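Local coordinates for putative sugar ABC transport system, substrate-binding protein (Bordetella parapertussis, PDB 5IX8) that probably binds a carbohydrate in the periplasm as the substrate-binding component of an ABC transport system for sugar uptake, at residues A65-L73 and A93-K101; I33-S44 and G254-Q263. All coordinates share one frame; numbering follows the deposited sequence.

Overall arrangement
Both contacts lie in the same one of the two alpha/beta lobes of this type I periplasmic binding protein fold, on opposite faces of its parallel sheet. Contact 1 pairs helices 60-73 and 89-97, neighbours in sequence that pack on strand 77-80. Contact 2 crosses helix 28-43 with helix 254-270, over strands 17-22 and 101-105. Their centres are about 21 Å apart, and the nearest atoms about 9 Å. Along the chain contact 1 is nested within the loop closed by contact 2, which also encloses the strands of the other lobe from 142-145 to 246-250. Contact 2 therefore joins early and late parts of the chain within one lobe, whereas contact 1 is local.

Contact 1: A65-L73 and A93-K101; sequences AQLQSFKTL and ADLARSGIK
The carboxylate oxygen OD2 of D94 is gripped by two side chains of helix 60-73, Q68 and K71. These residues tie together successive helices of a beta-alpha-beta-alpha-beta unit, the right-handed Rossmann-like layout of periplasmic binding proteins; the segments run almost parallel, 4° apart, with axes 10.2 Å from each other. The Q68 amide lies nearly coplanar with the carboxylate, and its NE2 meets D94 OD2 almost head-on at 2.5 Å, a length short enough to be doubtful in detail, though the bond is straight (171°). K71 NZ comes to the same OD2 on its syn side at 2.7 Å, tilted out of the carboxylate plane, forming a salt bridge. A chi1 of 179°, which sets D94 CG opposite the backbone N, brings the carboxylate up against Q68 and K71, while OD1 makes a looser salt bridge to R97 NH1 at 3.5 Å. The two positive groups thus probably stabilise the ionised acid.

Beneath this polar edge the contact turns apolar toward A78 of strand 77-80. L95 crosses L67 at about a right angle, its CD2 4.1 Å from L67 CB, and CD1 of I100 rests 3.7 Å from K71 CA. The aliphatic stem of K71 runs past S98. A Schellman motif with G99 as C-prime closes helix 89-97 through I100 N to L95 O and G99 N to A96 O; S98 N also reaches L95 O, from the face opposite I100 N.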
loop_
_atom_site.group_PDB
_atom_site.type_symbol
_atom_site.label_atom_id
_atom_site.label_comp_id
_atom_site.label_asym_id
_atom_site.label_seq_id
_atom_site.Cartn_x
_atom_site.Cartn_y
_atom_site.Cartn_z
ATOM N N ALA A 65 -19.527 -9.583 -2.292
ATOM C CA ALA A 65 -20.871 -9.040 -2.451
ATOM C C ALA A 65 -20.821 -7.662 -3.087
ATOM O O ALA A 65 -21.684 -7.314 -3.911
ATOM C CB ALA A 65 -21.585 -8.997 -1.101
ATOM N N GLN A 66 -19.816 -6.865 -2.718
ATOM C CA GLN A 66 -19.684 -5.533 -3.298
ATOM C C GLN A 66 -19.383 -5.616 -4.786
ATOM O O GLN A 66 -19.947 -4.858 -5.580
ATOM C CB GLN A 66 -18.597 -4.740 -2.569
ATOM C CG GLN A 66 -19.056 -4.337 -1.160
ATOM C CD GLN A 66 -17.915 -4.029 -0.242
ATOM O OE1 GLN A 66 -16.746 -4.114 -0.640
ATOM N NE2 GLN A 66 -18.239 -3.672 1.012
ATOM N N LEU A 67 -18.487 -6.518 -5.182
ATOM C CA LEU A 67 -18.169 -6.663 -6.598
ATOM C C LEU A 67 -19.391 -7.137 -7.377
ATOM O O LEU A 67 -19.662 -6.659 -8.477
ATOM C CB LEU A 67 -17.003 -7.638 -6.758
ATOM C CG LEU A 67 -15.679 -7.068 -6.218
ATOM C CD1 LEU A 67 -14.621 -8.168 -5.965
ATOM C CD2 LEU A 67 -15.127 -6.024 -7.185
ATOM N N GLN A 68 -20.170 -8.050 -6.792
ATOM C CA GLN A 68 -21.406 -8.479 -7.431
ATOM C C GLN A 68 -22.388 -7.331 -7.602
ATOM O O GLN A 68 -23.042 -7.220 -8.648
ATOM C CB GLN A 68 -22.021 -9.611 -6.620
ATOM C CG GLN A 68 -21.239 -10.893 -6.824
ATOM C CD GLN A 68 -21.431 -11.423 -8.230
ATOM O OE1 GLN A 68 -22.544 -11.338 -8.796
ATOM N NE2 GLN A 68 -20.349 -11.955 -8.822
ATOM N N SER A 69 -22.489 -6.445 -6.613
ATOM C CA SER A 69 -23.420 -5.328 -6.753
ATOM C C SER A 69 -22.979 -4.354 -7.844
ATOM O O SER A 69 -23.824 -3.662 -8.438
ATOM C CB SER A 69 -23.577 -4.595 -5.428
ATOM O OG SER A 69 -22.414 -3.853 -5.149
ATOM N N PHE A 70 -21.674 -4.277 -8.123
ATOM C CA PHE A 70 -21.226 -3.441 -9.236
ATOM C C PHE A 70 -21.794 -3.935 -10.564
ATOM O O PHE A 70 -22.014 -3.137 -11.483
ATOM C CB PHE A 70 -19.698 -3.413 -9.312
ATOM C CG PHE A 70 -19.008 -2.778 -8.114
ATOM C CD1 PHE A 70 -19.706 -2.043 -7.157
ATOM C CD2 PHE A 70 -17.630 -2.907 -7.970
ATOM C CE1 PHE A 70 -19.040 -1.468 -6.075
ATOM C CE2 PHE A 70 -16.963 -2.323 -6.910
ATOM C CZ PHE A 70 -17.671 -1.620 -5.944
ATOM N N LYS A 71 -22.033 -5.241 -10.681
ATOM C CA LYS A 71 -22.634 -5.799 -11.887
ATOM C C LYS A 71 -23.998 -5.187 -12.147
ATOM O O LYS A 71 -24.325 -4.808 -13.276
ATOM C CB LYS A 71 -22.759 -7.318 -11.746
ATOM C CG LYS A 71 -22.117 -8.123 -12.842
ATOM C CD LYS A 71 -22.680 -9.557 -12.916
ATOM C CE LYS A 71 -22.197 -10.446 -11.800
ATOM N NZ LYS A 71 -22.615 -11.887 -12.006
ATOM N N THR A 72 -24.817 -5.104 -11.100
ATOM C CA THR A 72 -26.143 -4.535 -11.221
ATOM C C THR A 72 -26.098 -3.038 -11.457
ATOM O O THR A 72 -27.015 -2.487 -12.068
ATOM C CB THR A 72 -26.929 -4.854 -9.960
ATOM O OG1 THR A 72 -26.626 -6.199 -9.561
ATOM C CG2 THR A 72 -28.405 -4.699 -10.209
ATOM N N LEU A 73 -25.055 -2.355 -10.977
ATOM C CA LEU A 73 -24.975 -0.914 -11.164
ATOM C C LEU A 73 -24.426 -0.536 -12.527
ATOM O O LEU A 73 -24.355 0.650 -12.840
ATOM C CB LEU A 73 -24.110 -0.279 -10.078
ATOM C CG LEU A 73 -24.679 -0.406 -8.672
ATOM C CD1 LEU A 73 -23.626 -0.079 -7.642
ATOM C CD2 LEU A 73 -25.915 0.475 -8.491
ATOM N N ALA A 93 -13.464 -13.368 -12.606
ATOM C CA ALA A 93 -13.861 -14.047 -13.828
ATOM C C ALA A 93 -15.335 -13.811 -14.132
ATOM O O ALA A 93 -15.717 -13.618 -15.294
ATOM C CB ALA A 93 -13.572 -15.534 -13.674
ATOM N N ASP A 94 -16.170 -13.817 -13.097
ATOM C CA ASP A 94 -17.600 -13.586 -13.269
ATOM C C ASP A 94 -17.888 -12.167 -13.746
ATOM O O ASP A 94 -18.728 -11.954 -14.633
ATOM C CB ASP A 94 -18.304 -13.852 -11.945
ATOM C CG ASP A 94 -19.796 -13.612 -12.024
ATOM O OD1 ASP A 94 -20.431 -14.072 -12.999
ATOM O OD2 ASP A 94 -20.343 -12.987 -11.105
ATOM N N LEU A 95 -17.202 -11.177 -13.167
ATOM C CA LEU A 95 -17.366 -9.818 -13.668
ATOM C C LEU A 95 -16.943 -9.723 -15.126
ATOM O O LEU A 95 -17.640 -9.104 -15.939
ATOM C CB LEU A 95 -16.580 -8.844 -12.797
ATOM C CG LEU A 95 -17.418 -8.227 -11.674
ATOM C CD1 LEU A 95 -18.163 -9.241 -10.840
ATOM C CD2 LEU A 95 -16.472 -7.386 -10.794
ATOM N N ALA A 96 -15.816 -10.356 -15.486
ATOM C CA ALA A 96 -15.336 -10.261 -16.861
ATOM C C ALA A 96 -16.329 -10.877 -17.841
ATOM O O ALA A 96 -16.479 -10.379 -18.962
ATOM C CB ALA A 96 -13.961 -10.925 -17.001
ATOM N N ARG A 97 -17.015 -11.965 -17.444
ATOM C CA ARG A 97 -17.998 -12.539 -18.350
ATOM C C ARG A 97 -19.147 -11.582 -18.584
ATOM O O ARG A 97 -19.814 -11.684 -19.615
ATOM C CB ARG A 97 -18.528 -13.881 -17.815
ATOM C CG ARG A 97 -17.472 -15.006 -17.829
ATOM C CD ARG A 97 -18.084 -16.383 -17.540
ATOM N NE ARG A 97 -18.645 -16.468 -16.190
ATOM C CZ ARG A 97 -17.977 -16.882 -15.108
ATOM N NH1 ARG A 97 -18.590 -16.930 -13.935
ATOM N NH2 ARG A 97 -16.705 -17.237 -15.187
ATOM N N SER A 98 -19.375 -10.647 -17.662
ATOM C CA SER A 98 -20.395 -9.618 -17.811
ATOM C C SER A 98 -19.870 -8.353 -18.477
ATOM O O SER A 98 -20.565 -7.326 -18.472
ATOM C CB SER A 98 -20.983 -9.266 -16.450
ATOM O OG SER A 98 -21.778 -10.338 -15.966
ATOM N N GLY A 99 -18.678 -8.398 -19.059
ATOM C CA GLY A 99 -18.086 -7.220 -19.667
ATOM C C GLY A 99 -17.471 -6.219 -18.713
ATOM O O GLY A 99 -17.150 -5.098 -19.140
ATOM N N ILE A 100 -17.272 -6.577 -17.448
ATOM C CA ILE A 100 -16.701 -5.680 -16.450
ATOM C C ILE A 100 -15.284 -6.128 -16.157
ATOM O O ILE A 100 -15.074 -7.229 -15.638
ATOM C CB ILE A 100 -17.529 -5.664 -15.164
ATOM C CG1 ILE A 100 -18.952 -5.184 -15.481
ATOM C CG2 ILE A 100 -16.862 -4.756 -14.114
ATOM C CD1 ILE A 100 -19.872 -5.210 -14.291
ATOM N N LYS A 101 -14.320 -5.272 -16.472
ATOM C CA LYS A 101 -12.913 -5.545 -16.212
ATOM C C LYS A 101 -12.570 -5.077 -14.803
ATOM O O LYS A 101 -13.201 -4.159 -14.262
ATOM C CB LYS A 101 -12.024 -4.841 -17.248
ATOM C CG LYS A 101 -12.253 -5.400 -18.613
ATOM C CD LYS A 101 -11.364 -4.739 -19.653
ATOM C CE LYS A 101 -11.629 -5.353 -21.029
ATOM N NZ LYS A 101 -10.487 -5.068 -21.929
#

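Contact 2: I33-S44 and G254-Q263; sequences IAYGIVDEARRS and GVIMGRLIVQ
R259 turns its guanidinium edge to D39, with NH1 and NH2 both meeting one oxygen, OD2, end-on. NH1 meets the anti lone pair of D39 OD2 at 2.8 Å; the carboxylate stands steeply to the guanidinium, 81° between planes. The same NH1 donates to E40 OE1 at 2.9 Å, nearly along the C-O axis. An extended chain from CG to NE carries R259 into a hole formed by G36, D39, E40 and R43, a knob-into-hole fit.

R43 grips D39 OD2 side-on through NE and NH2, so this single oxygen accepts four N-H groups; the like charges of R43 NE and R259 NH1, 3.6 Å apart, are probably offset by the carboxylate they both bind. E40 bends at chi2 (69°), bringing OE2 within 3.0 Å of Q263 NE2, while its OE1 also forms a salt bridge with R2. A water links S44 OG to Q263 NE2, the latter weakly, and Q263 OE1 accepts from I10 N.

What lets the side chains mesh is the backbone. G254 and G258 form a GxxxG pattern, and G258 faces G36 with CA atoms 4.1 Å apart; the helices cross right-handed at -42°, the geometry of parallel GxxxG pairs, with axes only 6.3 Å apart. CA-H...O contacts accompany it, among them G36 CA to V255 O.

Toward the sheet, I37 CG2 meets V262 CG2, and both residues rest on L18 of strand 17-22. At the outer flank V255 CG1 lies near the plane of the Y35 ring at its edge, 3.9 Å from Y35 CD2; Y35 in turn stacks edge-to-face with W316.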
loop_
_atom_site.group_PDB
_atom_site.type_symbol
_atom_site.label_atom_id
_atom_site.label_comp_id
_atom_site.label_asym_id
_atom_site.label_seq_id
_atom_site.Cartn_x
_atom_site.Cartn_y
_atom_site.Cartn_z
ATOM N N ILE A 33 -5.778 6.345 -2.318
ATOM C CA ILE A 33 -6.188 5.792 -3.602
ATOM C C ILE A 33 -7.601 6.242 -3.946
ATOM O O ILE A 33 -7.869 6.714 -5.064
ATOM C CB ILE A 33 -6.078 4.260 -3.593
ATOM C CG1 ILE A 33 -4.630 3.839 -3.358
ATOM C CG2 ILE A 33 -6.668 3.714 -4.885
ATOM C CD1 ILE A 33 -4.486 2.347 -3.200
ATOM N N ALA A 34 -8.517 6.138 -2.976
ATOM C CA ALA A 34 -9.907 6.534 -3.213
ATOM C C ALA A 34 -10.008 8.015 -3.561
ATOM O O ALA A 34 -10.704 8.376 -4.512
ATOM C CB ALA A 34 -10.781 6.217 -1.999
ATOM N N TYR A 35 -9.282 8.878 -2.827
ATOM C CA TYR A 35 -9.249 10.303 -3.159
ATOM C C TYR A 35 -8.703 10.532 -4.577
ATOM O O TYR A 35 -9.252 11.333 -5.348
ATOM C CB TYR A 35 -8.405 11.079 -2.140
ATOM C CG TYR A 35 -8.182 12.480 -2.627
ATOM C CD1 TYR A 35 -9.229 13.406 -2.615
ATOM C CD2 TYR A 35 -6.946 12.874 -3.157
ATOM C CE1 TYR A 35 -9.041 14.681 -3.133
ATOM C CE2 TYR A 35 -6.753 14.150 -3.672
ATOM C CZ TYR A 35 -7.817 15.055 -3.638
ATOM O OH TYR A 35 -7.676 16.347 -4.107
ATOM N N GLY A 36 -7.592 9.866 -4.925
ATOM C CA GLY A 36 -7.012 10.067 -6.253
ATOM C C GLY A 36 -7.975 9.666 -7.344
ATOM O O GLY A 36 -8.103 10.356 -8.362
ATOM N N ILE A 37 -8.712 8.567 -7.127
ATOM C CA ILE A 37 -9.707 8.164 -8.121
ATOM C C ILE A 37 -10.813 9.210 -8.238
ATOM O O ILE A 37 -11.189 9.629 -9.344
ATOM C CB ILE A 37 -10.288 6.785 -7.764
ATOM C CG1 ILE A 37 -9.193 5.711 -7.921
ATOM C CG2 ILE A 37 -11.481 6.469 -8.674
ATOM C CD1 ILE A 37 -9.674 4.324 -7.446
ATOM N N VAL A 38 -11.390 9.601 -7.102
ATOM C CA VAL A 38 -12.527 10.535 -7.114
ATOM C C VAL A 38 -12.121 11.890 -7.689
ATOM O O VAL A 38 -12.814 12.475 -8.543
ATOM C CB VAL A 38 -13.086 10.669 -5.690
ATOM C CG1 VAL A 38 -14.074 11.845 -5.624
ATOM C CG2 VAL A 38 -13.744 9.366 -5.294
ATOM N N ASP A 39 -10.985 12.417 -7.241
ATOM C CA ASP A 39 -10.591 13.727 -7.726
ATOM C C ASP A 39 -10.158 13.688 -9.191
ATOM O O ASP A 39 -10.414 14.635 -9.943
ATOM C CB ASP A 39 -9.480 14.307 -6.860
ATOM C CG ASP A 39 -9.174 15.713 -7.259
ATOM O OD1 ASP A 39 -10.065 16.569 -7.024
ATOM O OD2 ASP A 39 -8.090 15.952 -7.840
ATOM N N GLU A 40 -9.485 12.626 -9.619
ATOM C CA GLU A 40 -9.145 12.566 -11.033
ATOM C C GLU A 40 -10.392 12.361 -11.879
ATOM O O GLU A 40 -10.481 12.891 -12.992
ATOM C CB GLU A 40 -8.116 11.448 -11.273
ATOM C CG GLU A 40 -7.478 11.579 -12.648
ATOM C CD GLU A 40 -6.562 12.788 -12.780
ATOM O OE1 GLU A 40 -6.156 13.411 -11.763
ATOM O OE2 GLU A 40 -6.202 13.093 -13.939
ATOM N N ALA A 41 -11.374 11.607 -11.377
ATOM C CA ALA A 41 -12.575 11.370 -12.181
ATOM C C ALA A 41 -13.308 12.667 -12.480
ATOM O O ALA A 41 -13.827 12.847 -13.597
ATOM C CB ALA A 41 -13.514 10.386 -11.485
ATOM N N ARG A 42 -13.381 13.578 -11.503
ATOM C CA ARG A 42 -14.110 14.831 -11.744
ATOM C C ARG A 42 -13.318 15.781 -12.639
ATOM O O ARG A 42 -13.872 16.788 -13.098
ATOM C CB ARG A 42 -14.468 15.486 -10.413
ATOM C CG ARG A 42 -13.251 15.951 -9.640
ATOM C CD ARG A 42 -13.633 16.542 -8.273
ATOM N NE ARG A 42 -14.134 17.927 -8.377
ATOM C CZ ARG A 42 -13.345 19.013 -8.352
ATOM N NH1 ARG A 42 -12.023 18.874 -8.220
ATOM N NH2 ARG A 42 -13.873 20.223 -8.458
ATOM N N ARG A 43 -12.039 15.487 -12.889
ATOM C CA ARG A 43 -11.257 16.211 -13.879
ATOM C C ARG A 43 -11.393 15.602 -15.263
ATOM O O ARG A 43 -10.976 16.222 -16.260
ATOM C CB ARG A 43 -9.791 16.201 -13.463
ATOM C CG ARG A 43 -9.559 16.891 -12.152
ATOM C CD ARG A 43 -8.130 16.632 -11.755
ATOM N NE ARG A 43 -7.746 17.186 -10.465
ATOM C CZ ARG A 43 -6.888 18.182 -10.286
ATOM N NH1 ARG A 43 -6.330 18.790 -11.319
ATOM N NH2 ARG A 43 -6.563 18.539 -9.053
ATOM N N SER A 44 -11.990 14.418 -15.356
ATOM C CA SER A 44 -11.802 13.589 -16.535
ATOM C C SER A 44 -13.093 13.016 -17.102
ATOM O O SER A 44 -13.026 12.101 -17.932
ATOM C CB SER A 44 -10.846 12.424 -16.212
ATOM O OG SER A 44 -9.618 12.895 -15.654
ATOM N N GLY A 254 -0.575 6.822 -2.501
ATOM C CA GLY A 254 -1.885 6.317 -2.887
ATOM C C GLY A 254 -2.606 7.270 -3.825
ATOM O O GLY A 254 -3.348 6.838 -4.705
ATOM N N VAL A 255 -2.441 8.582 -3.602
ATOM C CA VAL A 255 -3.189 9.563 -4.380
ATOM C C VAL A 255 -2.802 9.452 -5.841
ATOM O O VAL A 255 -3.665 9.372 -6.712
ATOM C CB VAL A 255 -2.951 10.989 -3.855
ATOM C CG1 VAL A 255 -3.562 12.014 -4.811
ATOM C CG2 VAL A 255 -3.544 11.159 -2.456
ATOM N N ILE A 256 -1.499 9.393 -6.137
ATOM C CA ILE A 256 -1.130 9.306 -7.557
ATOM C C ILE A 256 -1.567 7.956 -8.145
ATOM O O ILE A 256 -1.946 7.885 -9.328
ATOM C CB ILE A 256 0.368 9.614 -7.796
ATOM C CG1 ILE A 256 0.589 9.867 -9.301
ATOM C CG2 ILE A 256 1.277 8.491 -7.308
ATOM C CD1 ILE A 256 1.938 10.407 -9.679
HETATM N N MSE A 257 -1.594 6.888 -7.336
HETATM C CA MSE A 257 -2.039 5.595 -7.856
HETATM C C MSE A 257 -3.485 5.690 -8.296
HETATM O O MSE A 257 -3.848 5.176 -9.364
HETATM C CB MSE A 257 -1.906 4.483 -6.826
HETATM C CG MSE A 257 -0.489 4.171 -6.429
HETATM SE SE MSE A 257 -0.473 2.784 -5.009
HETATM C CE MSE A 257 1.262 3.223 -4.303
ATOM N N GLY A 258 -4.304 6.381 -7.489
ATOM C CA GLY A 258 -5.706 6.559 -7.850
ATOM C C GLY A 258 -5.879 7.369 -9.123
ATOM O O GLY A 258 -6.697 7.031 -9.974
ATOM N N ARG A 259 -5.121 8.462 -9.260
ATOM C CA ARG A 259 -5.198 9.258 -10.486
ATOM C C ARG A 259 -4.798 8.431 -11.686
ATOM O O ARG A 259 -5.417 8.524 -12.761
ATOM C CB ARG A 259 -4.303 10.487 -10.387
ATOM C CG ARG A 259 -4.625 11.409 -9.232
ATOM C CD ARG A 259 -3.888 12.748 -9.447
ATOM N NE ARG A 259 -4.110 13.645 -8.328
ATOM C CZ ARG A 259 -5.248 14.303 -8.119
ATOM N NH1 ARG A 259 -6.268 14.213 -8.996
ATOM N NH2 ARG A 259 -5.357 15.064 -7.034
ATOM N N LEU A 260 -3.721 7.662 -11.543
ATOM C CA LEU A 260 -3.280 6.830 -12.647
ATOM C C LEU A 260 -4.316 5.781 -13.011
ATOM O O LEU A 260 -4.508 5.496 -14.184
ATOM C CB LEU A 260 -1.950 6.169 -12.306
ATOM C CG LEU A 260 -0.778 7.124 -12.189
ATOM C CD1 LEU A 260 0.432 6.422 -11.562
ATOM C CD2 LEU A 260 -0.406 7.737 -13.555
ATOM N N ILE A 261 -4.999 5.200 -12.032
ATOM C CA ILE A 261 -6.049 4.231 -12.365
ATOM C C ILE A 261 -7.084 4.844 -13.305
ATOM O O ILE A 261 -7.513 4.221 -14.287
ATOM C CB ILE A 261 -6.678 3.693 -11.063
ATOM C CG1 ILE A 261 -5.684 2.678 -10.429
ATOM C CG2 ILE A 261 -8.036 3.070 -11.337
ATOM C CD1 ILE A 261 -5.962 2.390 -8.957
ATOM N N VAL A 262 -7.500 6.074 -13.029
ATOM C CA VAL A 262 -8.474 6.738 -13.898
ATOM C C VAL A 262 -7.893 6.967 -15.292
ATOM O O VAL A 262 -8.553 6.710 -16.320
ATOM C CB VAL A 262 -8.939 8.058 -13.255
ATOM C CG1 VAL A 262 -9.791 8.878 -14.229
ATOM C CG2 VAL A 262 -9.716 7.748 -11.981
ATOM N N GLN A 263 -6.654 7.479 -15.358
ATOM C CA GLN A 263 -6.081 7.788 -16.669
ATOM C C GLN A 263 -5.834 6.523 -17.492
ATOM O O GLN A 263 -5.981 6.539 -18.728
ATOM C CB GLN A 263 -4.787 8.591 -16.505
ATOM C CG GLN A 263 -5.075 10.016 -15.993
ATOM C CD GLN A 263 -5.825 10.832 -17.036
ATOM O OE1 GLN A 263 -5.700 10.574 -18.226
ATOM N NE2 GLN A 263 -6.625 11.802 -16.596
HETATM O O HOH W 1 -7.777 14.503 -16.949
#